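Local coordinates for protein fructose-bisphosphate aldolase (Slackia heliotrinireducens, PDB 4MOZ) that is an aldolase of the DeoC/LacD family, built as a TIM barrel with eight parallel strands closed into a ring, at residues M38-Q44 and A268-H274; G57-D62 and H274-L278; L141-L147 and V174-R180; A206-N212 and R235-A241. One frame throughout, in Å; residues are numbered along the deposited sequence.

Interaction 1. Residues M38-Q44 and A268-H274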
# COMPACT_ATOMS: atom_id res chain seq x y z
N MSE C 38 -18.53 31.78 -3.79
CA MSE C 38 -17.70 32.60 -2.91
C MSE C 38 -17.17 31.67 -1.82
O MSE C 38 -17.91 31.27 -0.93
CB MSE C 38 -18.51 33.75 -2.30
CG MSE C 38 -17.68 34.81 -1.58
SE MSE C 38 -16.82 34.16 0.06
CE MSE C 38 -16.23 35.87 0.80
N LEU C 39 -15.88 31.33 -1.92
CA LEU C 39 -15.26 30.39 -0.99
C LEU C 39 -14.36 31.10 0.02
O LEU C 39 -13.42 31.80 -0.36
CB LEU C 39 -14.47 29.31 -1.76
CG LEU C 39 -13.82 28.18 -0.95
CD1 LEU C 39 -13.85 26.87 -1.71
CD2 LEU C 39 -12.39 28.52 -0.53
N PHE C 40 -14.66 30.90 1.30
CA PHE C 40 -13.83 31.41 2.38
C PHE C 40 -12.89 30.29 2.83
O PHE C 40 -13.30 29.31 3.45
CB PHE C 40 -14.72 31.93 3.52
CG PHE C 40 -13.96 32.44 4.72
CD1 PHE C 40 -12.75 33.11 4.59
CD2 PHE C 40 -14.50 32.27 6.00
CE1 PHE C 40 -12.07 33.57 5.71
CE2 PHE C 40 -13.83 32.74 7.12
CZ PHE C 40 -12.61 33.39 6.98
N ALA C 41 -11.61 30.45 2.47
CA ALA C 41 -10.58 29.44 2.74
C ALA C 41 -10.01 29.57 4.15
O ALA C 41 -9.45 30.61 4.52
CB ALA C 41 -9.48 29.53 1.69
N CYS C 42 -10.15 28.50 4.92
CA CYS C 42 -9.69 28.46 6.31
C CYS C 42 -8.83 27.23 6.59
O CYS C 42 -8.84 26.68 7.69
CB CYS C 42 -10.90 28.46 7.26
SG CYS C 42 -11.94 29.93 7.15
N ASP C 43 -8.07 26.81 5.58
CA ASP C 43 -7.28 25.59 5.65
C ASP C 43 -5.78 25.85 5.87
O ASP C 43 -4.99 24.91 5.97
CB ASP C 43 -7.48 24.76 4.38
CG ASP C 43 -6.97 25.46 3.13
OD1 ASP C 43 -7.27 26.66 2.94
OD2 ASP C 43 -6.26 24.81 2.33
N GLN C 44 -5.40 27.12 5.94
CA GLN C 44 -3.98 27.51 5.97
C GLN C 44 -3.24 27.30 7.31
O GLN C 44 -2.02 27.49 7.37
CB GLN C 44 -3.81 28.95 5.46
CG GLN C 44 -4.15 29.12 3.98
CD GLN C 44 -4.25 30.57 3.54
OE1 GLN C 44 -4.95 31.37 4.16
NE2 GLN C 44 -3.54 30.92 2.47
N ALA C 268 -11.91 32.33 -4.36
CA ALA C 268 -11.49 31.74 -3.10
C ALA C 268 -10.56 32.71 -2.39
O ALA C 268 -9.54 33.13 -2.95
CB ALA C 268 -10.80 30.41 -3.34
N THR C 269 -10.92 33.08 -1.16
CA THR C 269 -10.16 34.05 -0.39
C THR C 269 -9.92 33.53 1.02
O THR C 269 -10.84 33.04 1.68
CB THR C 269 -10.88 35.42 -0.32
OG1 THR C 269 -11.37 35.78 -1.62
CG2 THR C 269 -9.94 36.52 0.19
N GLY C 270 -8.67 33.65 1.46
CA GLY C 270 -8.27 33.17 2.77
C GLY C 270 -7.73 34.28 3.65
O GLY C 270 -8.50 35.02 4.26
N ARG C 271 -6.40 34.41 3.69
CA ARG C 271 -5.74 35.31 4.63
C ARG C 271 -6.09 36.78 4.46
O ARG C 271 -6.07 37.54 5.43
CB ARG C 271 -4.22 35.09 4.64
CG ARG C 271 -3.52 35.42 3.34
CD ARG C 271 -2.16 34.74 3.30
NE ARG C 271 -1.63 34.69 1.95
CZ ARG C 271 -0.56 33.98 1.58
NH1 ARG C 271 -0.16 34.00 0.32
NH2 ARG C 271 0.09 33.24 2.47
N ASN C 272 -6.42 37.19 3.23
CA ASN C 272 -6.83 38.57 2.99
C ASN C 272 -8.04 38.95 3.84
O ASN C 272 -8.19 40.10 4.25
CB ASN C 272 -7.10 38.82 1.51
CG ASN C 272 -6.97 40.29 1.13
OD1 ASN C 272 -6.45 41.10 1.90
ND2 ASN C 272 -7.43 40.64 -0.06
N ILE C 273 -8.90 37.97 4.11
CA ILE C 273 -10.02 38.17 5.01
C ILE C 273 -9.60 38.05 6.48
O ILE C 273 -9.71 39.01 7.24
CB ILE C 273 -11.18 37.18 4.72
CG1 ILE C 273 -11.81 37.47 3.36
CG2 ILE C 273 -12.23 37.26 5.82
CD1 ILE C 273 -12.68 36.34 2.83
N HIS C 274 -9.09 36.87 6.86
CA HIS C 274 -8.93 36.56 8.28
C HIS C 274 -7.82 37.27 9.01
O HIS C 274 -7.86 37.36 10.23
CB HIS C 274 -8.92 35.05 8.56
CG HIS C 274 -7.74 34.31 7.94
ND1 HIS C 274 -6.47 34.50 8.35
CD2 HIS C 274 -7.70 33.33 6.95
CE1 HIS C 274 -5.66 33.69 7.64
NE2 HIS C 274 -6.41 32.98 6.78
O HOH W 1 -13.97 34.55 -1.99
O HOH W 2 -6.76 30.06 5.70
O HOH W 3 -4.86 33.14 1.28
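The Phe40 ring turns its edge to the carbonyl oxygens of Thr269 and Gly270 and to CB of His274, all near its plane, while one face carries SG of Cys42, offset toward the rim. Ile273 comes at the same ring obliquely, its CD1 3.7 Å from Phe40 CD1. The second flat group, the His274 imidazole, has CA of Arg271 over one face and Ala41 O and Gln44 OE1 near the plane at its edge. Phe40 stands on the closing seam of the TIM barrel, where the first strand, 37-41, runs parallel to the last, 266-269, and His274 follows in helix 271-274. Two backbone bonds define that register: Thr269 N to Leu39 O at 2.9 Å and Ala41 N to Thr269 O at 2.8 Å. With CG opposite the backbone N (chi1 178°), the Phe40 ring reaches the Ile273 side chain, CE1 near CG2, and both touch Ile71 of helix 66-74. Met38, present as selenomethionine, meets Ile273 tip to tip, CE to CD1 4.1 Å. On the other face of the sheet, Leu39 CD2 packs on Ala268 CB at 3.7 Å. Past the strand ends, His274 gives ND1 to Asp62 and makes a weak bond from NE2 to Gln44 OE1 (3.4 Å), the amide standing 81° from the ring plane. A water also contacts NE2; it donates to Ala41 O and, at 2.7 Å, to Gln44 OE1.

Interaction 2. Residues G57-D62 and H274-L278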
# COMPACT_ATOMS: atom_id res chain seq x y z
N GLY C 57 1.47 42.86 10.89
CA GLY C 57 0.44 43.16 9.90
C GLY C 57 -0.75 42.22 9.94
O GLY C 57 -1.61 42.27 9.06
N ILE C 58 -0.80 41.37 10.95
CA ILE C 58 -1.92 40.45 11.15
C ILE C 58 -2.59 40.82 12.47
O ILE C 58 -1.94 40.89 13.51
CB ILE C 58 -1.45 38.98 11.18
CG1 ILE C 58 -0.75 38.61 9.86
CG2 ILE C 58 -2.63 38.04 11.44
CD1 ILE C 58 0.08 37.35 9.92
N ASP C 59 -3.90 41.07 12.42
CA ASP C 59 -4.65 41.43 13.62
C ASP C 59 -4.54 40.35 14.69
O ASP C 59 -4.63 39.16 14.39
CB ASP C 59 -6.12 41.68 13.28
CG ASP C 59 -6.87 42.36 14.41
OD1 ASP C 59 -6.82 43.61 14.48
OD2 ASP C 59 -7.50 41.66 15.23
N ILE C 60 -4.36 40.79 15.93
CA ILE C 60 -4.23 39.88 17.08
C ILE C 60 -5.40 38.89 17.23
O ILE C 60 -5.20 37.78 17.72
CB ILE C 60 -3.96 40.66 18.40
CG1 ILE C 60 -3.55 39.70 19.53
CG2 ILE C 60 -5.15 41.53 18.80
CD1 ILE C 60 -2.30 38.88 19.23
N SER C 61 -6.59 39.28 16.78
CA SER C 61 -7.75 38.38 16.85
C SER C 61 -7.61 37.13 15.96
O SER C 61 -8.27 36.12 16.21
CB SER C 61 -9.05 39.13 16.55
OG SER C 61 -9.06 39.62 15.22
N ASP C 62 -6.75 37.20 14.94
CA ASP C 62 -6.51 36.06 14.04
C ASP C 62 -5.72 34.90 14.69
O ASP C 62 -5.66 33.79 14.15
CB ASP C 62 -5.82 36.52 12.75
CG ASP C 62 -6.06 35.57 11.58
OD1 ASP C 62 -7.04 34.80 11.61
OD2 ASP C 62 -5.26 35.60 10.62
N HIS C 274 -9.09 36.87 6.86
CA HIS C 274 -8.93 36.56 8.28
C HIS C 274 -7.82 37.27 9.01
O HIS C 274 -7.86 37.36 10.23
CB HIS C 274 -8.92 35.05 8.56
CG HIS C 274 -7.74 34.31 7.94
ND1 HIS C 274 -6.47 34.50 8.35
CD2 HIS C 274 -7.70 33.33 6.95
CE1 HIS C 274 -5.66 33.69 7.64
NE2 HIS C 274 -6.41 32.98 6.78
N GLN C 275 -6.85 37.82 8.29
CA GLN C 275 -5.78 38.63 8.92
C GLN C 275 -6.26 40.00 9.43
O GLN C 275 -5.53 40.69 10.16
CB GLN C 275 -4.58 38.79 7.99
CG GLN C 275 -3.81 37.49 7.79
CD GLN C 275 -2.64 37.62 6.84
OE1 GLN C 275 -2.46 38.65 6.18
NE2 GLN C 275 -1.83 36.57 6.76
N ARG C 276 -7.47 40.39 9.05
CA ARG C 276 -8.07 41.64 9.49
C ARG C 276 -8.87 41.44 10.77
O ARG C 276 -9.21 40.31 11.12
CB ARG C 276 -8.99 42.20 8.39
CG ARG C 276 -8.27 42.56 7.10
CD ARG C 276 -9.25 42.80 5.97
NE ARG C 276 -8.58 42.78 4.67
CZ ARG C 276 -8.08 43.85 4.05
NH1 ARG C 276 -7.49 43.70 2.88
NH2 ARG C 276 -8.17 45.05 4.60
N SER C 277 -9.16 42.54 11.46
CA SER C 277 -10.03 42.51 12.64
C SER C 277 -11.41 42.00 12.25
O SER C 277 -11.80 42.11 11.09
CB SER C 277 -10.15 43.91 13.25
OG SER C 277 -10.86 44.78 12.38
N LEU C 278 -12.14 41.45 13.21
CA LEU C 278 -13.44 40.84 12.95
C LEU C 278 -14.37 41.74 12.13
O LEU C 278 -14.92 41.31 11.12
CB LEU C 278 -14.11 40.38 14.26
CG LEU C 278 -15.49 39.70 14.20
CD1 LEU C 278 -15.47 38.46 13.31
CD2 LEU C 278 -15.99 39.35 15.60
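Ile58 crosses the side chain of Gln275 obliquely, with CG1 3.7 Å from Gln275 CD and CG2 against CG and CB. The Gln275 chain runs extended beyond CG, which carries its amide past Ile58 CD1 to Asp52, whose carbonyl oxygen accepts from NE2. Next along the chain, Asp59 N donates to Gln275 O at 2.8 Å, a nearly straight bond (167°) that joins the two backbones at this point. The Asp59 side chain then turns to Ser277, its OD1 3.6 Å from Ser277 CB. These loops belong to the TIM barrel: 57-62 lies between helix 44-47 and helix 66-74, whereas the segment 274-278 leads from helix 271-274 into helix 278-294, with Ser277 as N-cap of the latter. Asp59 also forms an Asx turn, in which OD2 accepts from Ser61 N at 3.0 Å; Ser61 OG reaches the same oxygen at 2.6 Å from the opposite face of the carboxylate, so two bonds restrain its rotation. Farther on, Asp62 has CG opposite the backbone N (chi1 -156°), and OD2 is met on its syn side by His274 ND1 at 2.8 Å. That oxygen lies close to the imidazole plane, although the carboxylate as a whole is turned 42° from it. Asp62 OD2 additionally rests 3.7 Å from Gln275 CG, while His67 of helix 66-74 touches the Asp62 side chain.

Interaction 3. Residues L141-L147 and V174-R180; sequences LGYTLYL and VLWIYPR
Trp176 sets the edge of its indole against Gly142, CZ3 standing 3.6 Å from CA, and this marks the tight half of the contact. Gly142, having no side chain, lets the indole edge come this close to the backbone. Beside it Thr144 crosses Trp176 obliquely, OG1 3.4 Å from CB, while that hydroxyl is hydrogen-bonded to Lys102, which also forms a cation-pi contact with the indole. On the other face of the sheet, Leu145 CD1 touches both Leu175 CD2 at 4.0 Å and Ile177 CG1 at 4.1 Å. Backbone bonds alternate between the strands, among them Val174 N to Leu141 O and Leu145 N to Trp176 O, the latter 2.8 Å. The short strand axes come within 4.6 Å at an angle of 19°.

The pairing relaxes beyond the strands. Leu147 N and Tyr178 O are 4.0 Å apart, and the next backbone bond, Arg180 N to Leu147 O, is bent to 135° at the hydrogen. Leu147 still packs CD1 on Ile177 CG2 and touches Leu109 of the second subunit. At the partly exposed end, Arg180 runs beside Tyr146; its bend at chi3 (-61°) brings NH1 to 3.6 Å from Tyr146 CE1, while NE is engaged by Glu188. Strand 138-145, helix 152-168 and strand 172-177 make the beta-alpha-beta unit that is the repeating element of a TIM barrel, and the parallel pair described here is its sheet portion.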
# COMPACT_ATOMS: atom_id res chain seq x y z
N LEU C 141 -16.72 18.80 -0.55
CA LEU C 141 -15.37 18.41 -0.22
C LEU C 141 -14.37 19.18 -1.05
O LEU C 141 -14.69 19.63 -2.16
CB LEU C 141 -15.17 16.91 -0.46
CG LEU C 141 -16.14 15.89 0.13
CD1 LEU C 141 -15.67 14.49 -0.22
CD2 LEU C 141 -16.30 16.03 1.64
N GLY C 142 -13.17 19.34 -0.50
CA GLY C 142 -12.06 19.97 -1.21
C GLY C 142 -10.82 19.08 -1.21
O GLY C 142 -10.61 18.30 -0.28
N TYR C 143 -10.01 19.21 -2.25
CA TYR C 143 -8.78 18.44 -2.39
C TYR C 143 -7.78 19.21 -3.24
O TYR C 143 -8.16 19.80 -4.25
CB TYR C 143 -9.07 17.06 -3.01
CG TYR C 143 -7.90 16.11 -2.98
CD1 TYR C 143 -6.98 16.07 -4.04
CD2 TYR C 143 -7.70 15.25 -1.90
CE1 TYR C 143 -5.90 15.21 -4.02
CE2 TYR C 143 -6.62 14.37 -1.88
CZ TYR C 143 -5.72 14.36 -2.94
OH TYR C 143 -4.63 13.52 -2.94
N THR C 144 -6.51 19.20 -2.82
CA THR C 144 -5.43 19.85 -3.57
C THR C 144 -4.59 18.85 -4.37
O THR C 144 -4.20 17.81 -3.85
CB THR C 144 -4.49 20.62 -2.62
OG1 THR C 144 -5.23 21.62 -1.93
CG2 THR C 144 -3.35 21.29 -3.40
N LEU C 145 -4.30 19.19 -5.63
CA LEU C 145 -3.39 18.39 -6.46
C LEU C 145 -2.24 19.25 -6.95
O LEU C 145 -2.47 20.35 -7.47
CB LEU C 145 -4.10 17.81 -7.68
CG LEU C 145 -5.23 16.81 -7.52
CD1 LEU C 145 -6.58 17.52 -7.52
CD2 LEU C 145 -5.16 15.78 -8.64
N TYR C 146 -1.01 18.77 -6.77
CA TYR C 146 0.16 19.41 -7.37
C TYR C 146 0.56 18.64 -8.62
O TYR C 146 1.31 17.67 -8.55
CB TYR C 146 1.33 19.50 -6.37
CG TYR C 146 0.92 20.05 -5.02
CD1 TYR C 146 0.71 21.42 -4.83
CD2 TYR C 146 0.72 19.19 -3.94
CE1 TYR C 146 0.32 21.91 -3.59
CE2 TYR C 146 0.32 19.68 -2.71
CZ TYR C 146 0.12 21.04 -2.53
OH TYR C 146 -0.27 21.50 -1.30
N LEU C 147 0.02 19.05 -9.76
CA LEU C 147 0.40 18.46 -11.03
C LEU C 147 1.87 18.74 -11.29
O LEU C 147 2.38 19.79 -10.89
CB LEU C 147 -0.45 19.01 -12.18
CG LEU C 147 -1.97 18.86 -12.05
CD1 LEU C 147 -2.67 19.46 -13.27
CD2 LEU C 147 -2.41 17.41 -11.85
N VAL C 174 -14.72 20.72 -4.87
CA VAL C 174 -13.81 21.77 -5.31
C VAL C 174 -12.38 21.21 -5.28
O VAL C 174 -11.92 20.72 -4.25
CB VAL C 174 -13.88 23.02 -4.39
CG1 VAL C 174 -12.96 24.12 -4.91
CG2 VAL C 174 -15.32 23.52 -4.27
N LEU C 175 -11.70 21.28 -6.42
CA LEU C 175 -10.30 20.89 -6.48
C LEU C 175 -9.41 22.12 -6.57
O LEU C 175 -9.61 22.98 -7.42
CB LEU C 175 -10.04 19.96 -7.66
CG LEU C 175 -10.75 18.60 -7.68
CD1 LEU C 175 -10.41 17.85 -8.96
CD2 LEU C 175 -10.38 17.76 -6.45
N TRP C 176 -8.44 22.21 -5.66
CA TRP C 176 -7.35 23.17 -5.80
C TRP C 176 -6.33 22.52 -6.67
O TRP C 176 -5.87 21.42 -6.37
CB TRP C 176 -6.71 23.45 -4.45
CG TRP C 176 -7.46 24.38 -3.55
CD1 TRP C 176 -7.08 25.66 -3.15
CD2 TRP C 176 -8.74 24.13 -2.86
NE1 TRP C 176 -8.01 26.20 -2.30
CE2 TRP C 176 -9.03 25.34 -2.08
CE3 TRP C 176 -9.64 23.07 -2.81
CZ2 TRP C 176 -10.17 25.46 -1.30
CZ3 TRP C 176 -10.79 23.20 -2.03
CH2 TRP C 176 -11.05 24.36 -1.28
N ILE C 177 -5.96 23.16 -7.77
CA ILE C 177 -4.95 22.57 -8.62
C ILE C 177 -3.80 23.55 -8.86
O ILE C 177 -3.94 24.51 -9.62
CB ILE C 177 -5.52 22.02 -9.94
CG1 ILE C 177 -6.64 21.00 -9.65
CG2 ILE C 177 -4.42 21.37 -10.76
CD1 ILE C 177 -7.09 20.16 -10.83
N TYR C 178 -2.69 23.29 -8.18
CA TYR C 178 -1.50 24.12 -8.25
C TYR C 178 -0.34 23.31 -8.79
O TYR C 178 0.35 22.63 -8.02
CB TYR C 178 -1.13 24.65 -6.87
CG TYR C 178 -2.17 25.49 -6.19
CD1 TYR C 178 -2.78 26.57 -6.84
CD2 TYR C 178 -2.53 25.25 -4.86
CE1 TYR C 178 -3.72 27.35 -6.21
CE2 TYR C 178 -3.47 26.03 -4.22
CZ TYR C 178 -4.06 27.08 -4.89
OH TYR C 178 -4.99 27.85 -4.24
N PRO C 179 -0.10 23.35 -10.11
CA PRO C 179 1.07 22.66 -10.63
C PRO C 179 2.33 23.15 -9.93
O PRO C 179 2.67 24.33 -9.98
CB PRO C 179 1.06 23.04 -12.11
CG PRO C 179 -0.39 23.22 -12.43
CD PRO C 179 -0.96 23.87 -11.19
N ARG C 180 2.99 22.23 -9.23
CA ARG C 180 4.14 22.57 -8.41
C ARG C 180 5.13 21.42 -8.39
O ARG C 180 4.76 20.25 -8.28
CB ARG C 180 3.71 22.91 -6.98
CG ARG C 180 4.82 23.52 -6.13
CD ARG C 180 4.29 24.05 -4.81
NE ARG C 180 3.29 25.10 -5.01
CZ ARG C 180 2.37 25.45 -4.12
NH1 ARG C 180 2.31 24.85 -2.93
NH2 ARG C 180 1.51 26.42 -4.41

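Interaction 4. Residues A206-N212 and R235-A241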
# COMPACT_ATOMS: atom_id res chain seq x y z
N ALA C 206 -14.67 17.40 -11.26
CA ALA C 206 -14.93 18.42 -10.24
C ALA C 206 -16.08 19.35 -10.62
O ALA C 206 -16.33 19.60 -11.80
CB ALA C 206 -13.67 19.23 -9.96
N ASP C 207 -16.78 19.86 -9.61
CA ASP C 207 -17.78 20.89 -9.81
C ASP C 207 -17.14 22.26 -9.98
O ASP C 207 -17.61 23.09 -10.77
CB ASP C 207 -18.75 20.89 -8.64
CG ASP C 207 -19.49 19.59 -8.51
OD1 ASP C 207 -20.19 19.21 -9.48
OD2 ASP C 207 -19.34 18.92 -7.47
N PHE C 208 -16.07 22.50 -9.22
CA PHE C 208 -15.31 23.74 -9.28
C PHE C 208 -13.82 23.45 -9.22
O PHE C 208 -13.39 22.46 -8.63
CB PHE C 208 -15.70 24.68 -8.14
CG PHE C 208 -17.11 25.18 -8.21
CD1 PHE C 208 -17.44 26.28 -9.00
CD2 PHE C 208 -18.13 24.55 -7.50
CE1 PHE C 208 -18.75 26.73 -9.08
CE2 PHE C 208 -19.44 25.00 -7.57
CZ PHE C 208 -19.75 26.09 -8.36
N VAL C 209 -13.03 24.33 -9.84
CA VAL C 209 -11.58 24.24 -9.80
C VAL C 209 -10.99 25.57 -9.35
O VAL C 209 -11.33 26.63 -9.90
CB VAL C 209 -10.97 23.78 -11.15
CG1 VAL C 209 -11.44 24.65 -12.31
CG2 VAL C 209 -9.45 23.75 -11.08
N LYS C 210 -10.13 25.52 -8.34
CA LYS C 210 -9.43 26.70 -7.86
C LYS C 210 -8.01 26.71 -8.41
O LYS C 210 -7.25 25.77 -8.19
CB LYS C 210 -9.47 26.77 -6.32
CG LYS C 210 -8.37 27.56 -5.63
CD LYS C 210 -8.26 29.02 -6.03
CE LYS C 210 -7.21 29.72 -5.18
NZ LYS C 210 -6.27 30.56 -5.96
N VAL C 211 -7.67 27.77 -9.14
CA VAL C 211 -6.33 27.93 -9.73
C VAL C 211 -5.74 29.27 -9.32
O VAL C 211 -6.45 30.14 -8.83
CB VAL C 211 -6.36 27.84 -11.28
CG1 VAL C 211 -6.75 26.45 -11.75
CG2 VAL C 211 -7.29 28.90 -11.87
N ASN C 212 -4.44 29.43 -9.52
CA ASN C 212 -3.80 30.73 -9.40
C ASN C 212 -4.16 31.60 -10.60
O ASN C 212 -4.43 31.07 -11.69
CB ASN C 212 -2.28 30.58 -9.36
CG ASN C 212 -1.79 30.10 -8.02
OD1 ASN C 212 -2.24 30.57 -6.97
ND2 ASN C 212 -0.85 29.16 -8.04
N ARG C 235 -17.64 22.59 -18.28
CA ARG C 235 -18.74 22.60 -17.30
C ARG C 235 -18.29 22.53 -15.84
O ARG C 235 -19.12 22.41 -14.94
CB ARG C 235 -19.74 21.50 -17.61
CG ARG C 235 -20.66 21.82 -18.77
CD ARG C 235 -21.64 20.69 -19.00
NE ARG C 235 -22.50 20.97 -20.15
CZ ARG C 235 -23.48 20.19 -20.57
NH1 ARG C 235 -24.20 20.55 -21.62
NH2 ARG C 235 -23.74 19.04 -19.95
N THR C 236 -16.98 22.60 -15.61
CA THR C 236 -16.43 22.78 -14.26
C THR C 236 -16.20 24.28 -14.07
O THR C 236 -15.50 24.91 -14.87
CB THR C 236 -15.12 21.98 -14.06
OG1 THR C 236 -15.40 20.58 -14.08
CG2 THR C 236 -14.45 22.33 -12.72
N GLY C 237 -16.79 24.85 -13.02
CA GLY C 237 -16.65 26.27 -12.73
C GLY C 237 -15.28 26.60 -12.18
O GLY C 237 -14.81 25.94 -11.26
N LEU C 238 -14.64 27.61 -12.75
CA LEU C 238 -13.31 28.01 -12.32
C LEU C 238 -13.41 29.11 -11.27
O LEU C 238 -14.13 30.10 -11.47
CB LEU C 238 -12.47 28.47 -13.51
CG LEU C 238 -11.06 28.99 -13.25
CD1 LEU C 238 -10.19 28.74 -14.47
CD2 LEU C 238 -11.06 30.47 -12.86
N VAL C 239 -12.71 28.94 -10.16
CA VAL C 239 -12.61 30.02 -9.18
C VAL C 239 -11.16 30.43 -9.06
O VAL C 239 -10.25 29.61 -9.20
CB VAL C 239 -13.24 29.68 -7.81
CG1 VAL C 239 -14.64 29.10 -7.98
CG2 VAL C 239 -12.38 28.72 -7.01
N CYS C 240 -10.94 31.71 -8.83
CA CYS C 240 -9.60 32.24 -8.78
C CYS C 240 -9.38 33.00 -7.47
O CYS C 240 -10.16 32.86 -6.52
CB CYS C 240 -9.37 33.14 -9.99
SG CYS C 240 -7.64 33.31 -10.44
N ALA C 241 -8.31 33.79 -7.42
CA ALA C 241 -7.99 34.57 -6.23
C ALA C 241 -7.40 35.94 -6.60
O ALA C 241 -6.71 36.07 -7.61
CB ALA C 241 -7.03 33.80 -5.32
O HOH W 4 -20.10 23.30 -11.94
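Phe208 fills the hollow left by Gly237, which has no side chain: ring atom CD1 sits 3.8 Å from Gly237 CA. The two residues pair in neighbouring parallel strands of the TIM barrel, 208-210 and 237-240, joined through helix 222-232 as a beta-alpha-beta unit. The methyl of Thr236, just before strand 237-240, is the bump on the Val209 side; CG2 fits beside Ala206 O and meets Val209 CG1 at 3.8 Å, the two side chains crossing at about a right angle. Its hydroxyl donates to Ala206 O (2.7 Å), just before the backbone pairing begins. Farther along, Val211 places CG2 across the Leu238 branch, 3.9 Å from CD1, and Leu238 in turn leans on Leu226 of helix 222-232. Val239 packs CG2 on Lys210 CB at 3.6 Å, on the Phe208 side. Beneath these fits, backbone bonds run from Val209 N to Gly237 O and from Val239 N to Val209 O, the second straight at 172°. Near the subunit boundary, Asp207, which also accepts from Tyr23 OH, and Arg235 make salt bridges to Arg89 and Asp93, respectively, of the second subunit. At the far end the Lys210 chain bends at chi2 (58°) and again at chi4 and runs on along the strand direction: NZ donates to Val211 O at 2.9 Å, from above its carbonyl plane, and lies 3.4 Å from Ala241 CB.

Overall arrangement
From the N terminus, segment 38-44 opens the widest loop, which interaction 1 closes at 268-274, joining the first and last strands of the barrel. Segment 57-62 starts inside that loop but finds its partner at 274-278, so interaction 2 crosses interaction 1; the two share His274 and tie loops beside helices 66-74 and 278-294 to the seam. Interactions 3 and 4 are nested within both and follow one another in series, each closing one beta-alpha-beta unit. They meet through neighbouring strands 172-177 and 208-210, and interaction 4 continues to interaction 1 through 237-240 and 266-269. Leu39 also packs against Trp176, linking interactions 1 and 3.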